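Local coordinates for protein PrgZ (Enterococcus faecalis, PDB 4FAJ) that binds a peptide pheromone as an extracellular, membrane-anchored substrate-binding protein and probably takes part in peptide uptake, at residues A[66-71]-A[78-83]; A[82-87]-A[551-556]. All blocks are in the same frame, centred on the assembly; numbering follows the deposited sequence.

Both contacts use helix 81-90 and share T82 and S83. Contact 1 holds the start of the helix against the loop after strand 61-66. Contact 2 brings the 551-556 segment, near the end of the chain, against the next turn. Their centres lie about 8 Å apart. Q81 joins them: its OE1 lies 3.1 Å from N of K554, a probable hydrogen bond. A78 CB of contact 1 also packs on L87 CD1 of contact 2, 3.6 Å away. Both contacts border the bound peptide. V79 hydrogen-bonds to it through the backbone, and T68, V79, Q81 and I84 pack on its apolar side chains. The helix start therefore forms part of the peptide site.

Contact 1 of 2, residues A[66-71]-A[78-83]; sequences AGTPVQ and AVDQTS
T82 and S83, in the first turn of helix 81-90, meet the 66-71 loop with their side chains. T68 and T82 cross obliquely. T82 OG1 probably donates to T68 OG1, 3.0 Å away, though this proton has another acceptor within reach. T68 OG1 sits between its own backbone N and carbonyl carbon (chi1 75°), where it also donates to P69 O. T82 CG2, anti to its own backbone N, lies 3.3 Å from T68 O and near V70 CG2. Water 1 links T82 OG1 to G67 N. Water 2 donates to both T68 OG1 and D80 OD2.

S83 OG lies beside its own backbone N (chi1 -56°). S83 OG accepts from Q71 N at 2.8 Å and from S72 N. S83 OG donates to the syn lone pair of D80 OD1 at 2.6 Å. Three bonds thus grip this buried hydroxyl. D80 is the N-cap: its OD2 takes S83 N from above the carboxylate plane. Q71 crosses D80 at about a right angle, with Q71 CB 3.3 Å from D80 OD1. The Q71 chain then bends at chi2 so that its NE2 donates to P69 O.

Strand 252-257 packs here through W253, which touches A66, V70 and T82. Helix 450-459 touches T68 and Q71, and A66 pairs with strand 271-276 through Q275.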
ATOM      1  N   ALA A  66      -2.845  14.807   4.399  1.00 16.54           N
ATOM      2  CA  ALA A  66      -2.308  13.455   4.550  1.00 16.78           C
ATOM      3  C   ALA A  66      -3.104  12.785   5.662  1.00 17.18           C
ATOM      4  O   ALA A  66      -3.664  13.477   6.523  1.00 17.55           O
ATOM      5  CB  ALA A  66      -0.819  13.514   4.921  1.00 16.36           C
ATOM      6  N   GLY A  67      -3.138  11.454   5.659  1.00 17.27           N
ATOM      7  CA  GLY A  67      -3.926  10.699   6.646  1.00 18.01           C
ATOM      8  C   GLY A  67      -3.169  10.320   7.913  1.00 18.56           C
ATOM      9  O   GLY A  67      -3.785  10.093   8.956  1.00 19.16           O
ATOM     10  N   THR A  68      -1.835  10.234   7.824  1.00 18.83           N
ATOM     11  CA  THR A  68      -0.985   9.894   8.975  1.00 18.96           C
ATOM     12  C   THR A  68       0.339  10.646   8.874  1.00 19.07           C
ATOM     13  O   THR A  68       0.649  11.180   7.813  1.00 18.65           O
ATOM     14  CB  THR A  68      -0.631   8.381   9.026  1.00 19.14           C
ATOM     15  OG1 THR A  68       0.356   8.083   8.024  1.00 18.70           O
ATOM     16  CG2 THR A  68      -1.869   7.471   8.840  1.00 18.57           C
ATOM     17  N   PRO A  69       1.132  10.673   9.968  1.00 19.00           N
ATOM     18  CA  PRO A  69       2.507  11.154   9.836  1.00 18.93           C
ATOM     19  C   PRO A  69       3.325  10.264   8.912  1.00 18.07           C
ATOM     20  O   PRO A  69       2.954   9.121   8.654  1.00 18.08           O
ATOM     21  CB  PRO A  69       3.055  11.081  11.262  1.00 19.23           C
ATOM     22  CG  PRO A  69       1.793  11.090  12.153  1.00 19.69           C
ATOM     23  CD  PRO A  69       0.821  10.293  11.358  1.00 19.33           C
ATOM     24  N   VAL A  70       4.421  10.805   8.401  1.00 18.06           N
ATOM     25  CA  VAL A  70       5.373  10.024   7.623  1.00 17.21           C
ATOM     26  C   VAL A  70       5.965   8.967   8.538  1.00 17.07           C
ATOM     27  O   VAL A  70       6.288   9.267   9.676  1.00 17.49           O
ATOM     28  CB  VAL A  70       6.473  10.933   7.057  1.00 17.86           C
ATOM     29  CG1 VAL A  70       7.637  10.111   6.516  1.00 15.86           C
ATOM     30  CG2 VAL A  70       5.887  11.845   5.965  1.00 17.87           C
ATOM     31  N   GLN A  71       6.079   7.733   8.053  1.00 16.64           N
ATOM     32  CA  GLN A  71       6.599   6.621   8.842  1.00 17.00           C
ATOM     33  C   GLN A  71       8.036   6.211   8.460  1.00 17.41           C
ATOM     34  O   GLN A  71       8.808   5.806   9.328  1.00 17.29           O
ATOM     35  CB  GLN A  71       5.694   5.411   8.697  1.00 16.72           C
ATOM     36  CG  GLN A  71       4.265   5.654   9.083  1.00 17.26           C
ATOM     37  CD  GLN A  71       4.127   5.959  10.556  1.00 19.68           C
ATOM     38  OE1 GLN A  71       4.588   5.188  11.392  1.00 21.45           O
ATOM     39  NE2 GLN A  71       3.494   7.073  10.879  1.00 20.60           N
ATOM     40  N   ALA A  78       9.946   1.631   3.603  1.00 17.85           N
ATOM     41  CA  ALA A  78       8.653   2.290   3.443  1.00 17.68           C
ATOM     42  C   ALA A  78       7.596   1.343   2.837  1.00 17.50           C
ATOM     43  O   ALA A  78       7.794   0.786   1.758  1.00 17.87           O
ATOM     44  CB  ALA A  78       8.798   3.539   2.586  1.00 17.43           C
ATOM     45  N   VAL A  79       6.484   1.175   3.546  1.00 17.38           N
ATOM     46  CA  VAL A  79       5.394   0.299   3.113  1.00 17.48           C
ATOM     47  C   VAL A  79       3.970   0.879   3.277  1.00 16.80           C
ATOM     48  O   VAL A  79       2.994   0.266   2.812  1.00 17.66           O
ATOM     49  CB  VAL A  79       5.500  -1.063   3.837  1.00 17.59           C
ATOM     50  CG1 VAL A  79       5.029  -0.962   5.281  1.00 18.07           C
ATOM     51  CG2 VAL A  79       4.723  -2.120   3.082  1.00 19.34           C
ATOM     52  N   ASP A  80       3.851   2.042   3.913  1.00 16.61           N
ATOM     53  CA  ASP A  80       2.564   2.733   4.120  1.00 16.43           C
ATOM     54  C   ASP A  80       2.346   3.843   3.087  1.00 16.59           C
ATOM     55  O   ASP A  80       3.315   4.418   2.577  1.00 15.49           O
ATOM     56  CB  ASP A  80       2.520   3.346   5.525  1.00 16.83           C
ATOM     57  CG  ASP A  80       3.421   4.542   5.643  1.00 17.47           C
ATOM     58  OD1 ASP A  80       4.649   4.308   5.719  1.00 17.62           O
ATOM     59  OD2 ASP A  80       2.909   5.694   5.600  1.00 17.01           O
ATOM     60  N   GLN A  81       1.074   4.163   2.805  1.00 16.50           N
ATOM     61  CA  GLN A  81       0.736   5.119   1.753  1.00 17.52           C
ATOM     62  C   GLN A  81       1.315   6.502   1.957  1.00 16.76           C
ATOM     63  O   GLN A  81       1.782   7.099   1.002  1.00 16.87           O
ATOM     64  CB  GLN A  81      -0.783   5.249   1.518  1.00 18.16           C
ATOM     65  CG  GLN A  81      -1.164   6.221   0.325  1.00 20.76           C
ATOM     66  CD  GLN A  81      -0.561   5.849  -1.076  1.00 24.37           C
ATOM     67  OE1 GLN A  81       0.471   6.412  -1.516  1.00 25.20           O
ATOM     68  NE2 GLN A  81      -1.223   4.925  -1.784  1.00 23.82           N
ATOM     69  N   THR A  82       1.283   7.038   3.176  1.00 16.39           N
ATOM     70  CA  THR A  82       1.806   8.404   3.386  1.00 15.88           C
ATOM     71  C   THR A  82       3.299   8.503   3.070  1.00 15.67           C
ATOM     72  O   THR A  82       3.740   9.447   2.403  1.00 15.14           O
ATOM     73  CB  THR A  82       1.586   8.906   4.816  1.00 16.21           C
ATOM     74  OG1 THR A  82       0.188   8.844   5.151  1.00 16.79           O
ATOM     75  CG2 THR A  82       2.106  10.344   4.988  1.00 16.42           C
ATOM     76  N   SER A  83       4.081   7.554   3.570  1.00 15.06           N
ATOM     77  CA  SER A  83       5.522   7.541   3.283  1.00 15.50           C
ATOM     78  C   SER A  83       5.795   7.339   1.786  1.00 15.03           C
ATOM     79  O   SER A  83       6.697   7.955   1.216  1.00 15.98           O
ATOM     80  CB  SER A  83       6.212   6.445   4.078  1.00 15.91           C
ATOM     81  OG  SER A  83       5.963   6.575   5.463  1.00 14.38           O
TER
HETATM   82  O   HOH W   1      -1.580  10.286   3.536  1.00 24.11           O
HETATM   83  O   HOH W   2       0.318   5.800   6.080  1.00 25.25           O

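Contact 2 of 2, residues A[82-87]-A[551-556]; sequences TSITLL and IGAKYD
The Y555 ring has K554 CG over one face, 3.8 Å above the plane and offset toward the rim. At the ring's tip, OH is hydrogen-bonded to NZ of K537. The K554 chain bends at chi3 (-74°), and its NZ bonds to OG1 of T535. Both side-chain ends thus lead away from helix 81-90. D556 leaves the backbone on the side away from the 82-87 segment, and its OD2 forms a salt bridge to R96.

The parts that meet the helix lie closer to the backbone. I84 CG2 is anti to its own backbone N and meets A553 CB methyl to methyl at 3.6 Å. T85 lies alongside the K554-Y555 backbone. T85 OG1 is 3.5 Å from K554 N, but its hydrogen bond goes to Q81 OE1, the atom that K554 N also meets. The T85 methyl CG2 lies near Y555, 4.2 Å from Y555 CB and 4.1 Å from Y555 O. N89, further along the helix, ties the two backbones by donating from ND2 to both T85 O and Y555 O.

Strand 555-556 pairs antiparallel with strand 547-548. The contact joins an early helix to a segment near the end of the chain, 464 residues later. This is consistent with the family 5 solute-binding fold, in which the N- and C-terminal parts of the chain build one lobe together.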
ATOM      1  N   THR A  82       1.283   7.038   3.176  1.00 16.39           N
ATOM      2  CA  THR A  82       1.806   8.404   3.386  1.00 15.88           C
ATOM      3  C   THR A  82       3.299   8.503   3.070  1.00 15.67           C
ATOM      4  O   THR A  82       3.740   9.447   2.403  1.00 15.14           O
ATOM      5  CB  THR A  82       1.586   8.906   4.816  1.00 16.21           C
ATOM      6  OG1 THR A  82       0.188   8.844   5.151  1.00 16.79           O
ATOM      7  CG2 THR A  82       2.106  10.344   4.988  1.00 16.42           C
ATOM      8  N   SER A  83       4.081   7.554   3.570  1.00 15.06           N
ATOM      9  CA  SER A  83       5.522   7.541   3.283  1.00 15.50           C
ATOM     10  C   SER A  83       5.795   7.339   1.786  1.00 15.03           C
ATOM     11  O   SER A  83       6.697   7.955   1.216  1.00 15.98           O
ATOM     12  CB  SER A  83       6.212   6.445   4.078  1.00 15.91           C
ATOM     13  OG  SER A  83       5.963   6.575   5.463  1.00 14.38           O
ATOM     14  N   ILE A  84       5.001   6.489   1.146  1.00 14.68           N
ATOM     15  CA  ILE A  84       5.220   6.150  -0.257  1.00 14.31           C
ATOM     16  C   ILE A  84       4.872   7.308  -1.196  1.00 14.03           C
ATOM     17  O   ILE A  84       5.630   7.585  -2.125  1.00 12.86           O
ATOM     18  CB  ILE A  84       4.507   4.844  -0.624  1.00 14.34           C
ATOM     19  CG1 ILE A  84       5.304   3.670  -0.050  1.00 15.32           C
ATOM     20  CG2 ILE A  84       4.352   4.705  -2.135  1.00 14.27           C
ATOM     21  CD1 ILE A  84       4.585   2.334  -0.156  1.00 17.15           C
ATOM     22  N   THR A  85       3.753   7.993  -0.956  1.00 13.46           N
ATOM     23  CA  THR A  85       3.469   9.238  -1.677  1.00 14.06           C
ATOM     24  C   THR A  85       4.577  10.304  -1.527  1.00 14.18           C
ATOM     25  O   THR A  85       4.968  10.953  -2.513  1.00 13.63           O
ATOM     26  CB  THR A  85       2.103   9.830  -1.259  1.00 14.48           C
ATOM     27  OG1 THR A  85       1.053   9.001  -1.783  1.00 15.60           O
ATOM     28  CG2 THR A  85       1.934  11.266  -1.804  1.00 15.82           C
ATOM     29  N   LEU A  86       5.101  10.482  -0.314  1.00 13.63           N
ATOM     30  CA  LEU A  86       6.190  11.437  -0.133  1.00 14.07           C
ATOM     31  C   LEU A  86       7.411  11.010  -0.950  1.00 13.54           C
ATOM     32  O   LEU A  86       7.991  11.813  -1.682  1.00 12.71           O
ATOM     33  CB  LEU A  86       6.586  11.567   1.327  1.00 14.42           C
ATOM     34  CG  LEU A  86       7.821  12.435   1.591  1.00 15.25           C
ATOM     35  CD1 LEU A  86       7.613  13.856   1.088  1.00 13.59           C
ATOM     36  CD2 LEU A  86       8.127  12.405   3.095  1.00 15.90           C
ATOM     37  N   LEU A  87       7.789   9.744  -0.827  1.00 13.55           N
ATOM     38  CA  LEU A  87       8.964   9.230  -1.547  1.00 13.55           C
ATOM     39  C   LEU A  87       8.768   9.287  -3.069  1.00 13.59           C
ATOM     40  O   LEU A  87       9.724   9.568  -3.803  1.00 14.13           O
ATOM     41  CB  LEU A  87       9.340   7.808  -1.082  1.00 13.95           C
ATOM     42  CG  LEU A  87      10.036   7.670   0.273  1.00 15.49           C
ATOM     43  CD1 LEU A  87      10.318   6.178   0.595  1.00 18.54           C
ATOM     44  CD2 LEU A  87      11.317   8.471   0.361  1.00 18.62           C
ATOM     45  N   ILE A 551      -3.545   2.654  -8.290  1.00 16.40           N
ATOM     46  CA  ILE A 551      -2.530   1.699  -7.835  1.00 17.29           C
ATOM     47  C   ILE A 551      -1.209   2.425  -7.514  1.00 17.63           C
ATOM     48  O   ILE A 551      -0.924   3.490  -8.068  1.00 18.20           O
ATOM     49  CB  ILE A 551      -2.236   0.582  -8.884  1.00 18.12           C
ATOM     50  CG1 ILE A 551      -1.576   1.152 -10.145  1.00 19.64           C
ATOM     51  CG2 ILE A 551      -3.493  -0.177  -9.262  1.00 18.82           C
ATOM     52  CD1 ILE A 551      -1.199   0.078 -11.178  1.00 23.32           C
ATOM     53  N   GLY A 552      -0.409   1.838  -6.635  1.00 17.06           N
ATOM     54  CA  GLY A 552       0.896   2.388  -6.273  1.00 17.27           C
ATOM     55  C   GLY A 552       0.776   3.669  -5.469  1.00 17.09           C
ATOM     56  O   GLY A 552      -0.229   3.898  -4.786  1.00 17.21           O
ATOM     57  N   ALA A 553       1.801   4.510  -5.554  1.00 16.63           N
ATOM     58  CA  ALA A 553       1.816   5.776  -4.825  1.00 16.78           C
ATOM     59  C   ALA A 553       0.687   6.652  -5.374  1.00 16.62           C
ATOM     60  O   ALA A 553       0.622   6.879  -6.567  1.00 17.05           O
ATOM     61  CB  ALA A 553       3.162   6.458  -4.985  1.00 16.75           C
ATOM     62  N   LYS A 554      -0.192   7.135  -4.503  1.00 17.07           N
ATOM     63  CA  LYS A 554      -1.464   7.728  -4.921  1.00 16.84           C
ATOM     64  C   LYS A 554      -1.341   9.042  -5.698  1.00 16.66           C
ATOM     65  O   LYS A 554      -2.118   9.277  -6.635  1.00 15.83           O
ATOM     66  CB  LYS A 554      -2.379   7.950  -3.716  1.00 17.41           C
ATOM     67  CG  LYS A 554      -3.802   8.369  -4.090  1.00 18.97           C
ATOM     68  CD  LYS A 554      -4.687   8.546  -2.861  1.00 21.85           C
ATOM     69  CE  LYS A 554      -5.086   7.232  -2.222  1.00 22.43           C
ATOM     70  NZ  LYS A 554      -6.318   7.395  -1.348  1.00 21.66           N
ATOM     71  N   TYR A 555      -0.412   9.913  -5.300  1.00 16.11           N
ATOM     72  CA  TYR A 555      -0.319  11.242  -5.926  1.00 16.28           C
ATOM     73  C   TYR A 555       1.058  11.511  -6.506  1.00 15.88           C
ATOM     74  O   TYR A 555       2.068  11.191  -5.886  1.00 15.26           O
ATOM     75  CB  TYR A 555      -0.681  12.355  -4.929  1.00 17.03           C
ATOM     76  CG  TYR A 555      -2.129  12.342  -4.496  1.00 17.42           C
ATOM     77  CD1 TYR A 555      -3.133  12.726  -5.374  1.00 19.26           C
ATOM     78  CD2 TYR A 555      -2.499  11.930  -3.214  1.00 19.79           C
ATOM     79  CE1 TYR A 555      -4.465  12.708  -5.003  1.00 19.74           C
ATOM     80  CE2 TYR A 555      -3.847  11.921  -2.820  1.00 20.07           C
ATOM     81  CZ  TYR A 555      -4.817  12.309  -3.732  1.00 20.27           C
ATOM     82  OH  TYR A 555      -6.152  12.319  -3.396  1.00 22.20           O
ATOM     83  N   ASP A 556       1.076  12.096  -7.704  1.00 15.46           N
ATOM     84  CA  ASP A 556       2.289  12.610  -8.322  1.00 15.68           C
ATOM     85  C   ASP A 556       2.091  14.103  -8.593  1.00 15.56           C
ATOM     86  O   ASP A 556       1.272  14.502  -9.430  1.00 14.38           O
ATOM     87  CB  ASP A 556       2.598  11.865  -9.624  1.00 16.14           C
ATOM     88  CG  ASP A 556       3.940  12.267 -10.231  1.00 18.04           C
ATOM     89  OD1 ASP A 556       4.603  13.174  -9.686  1.00 19.91           O
ATOM     90  OD2 ASP A 556       4.340  11.651 -11.244  1.00 20.63           O
TER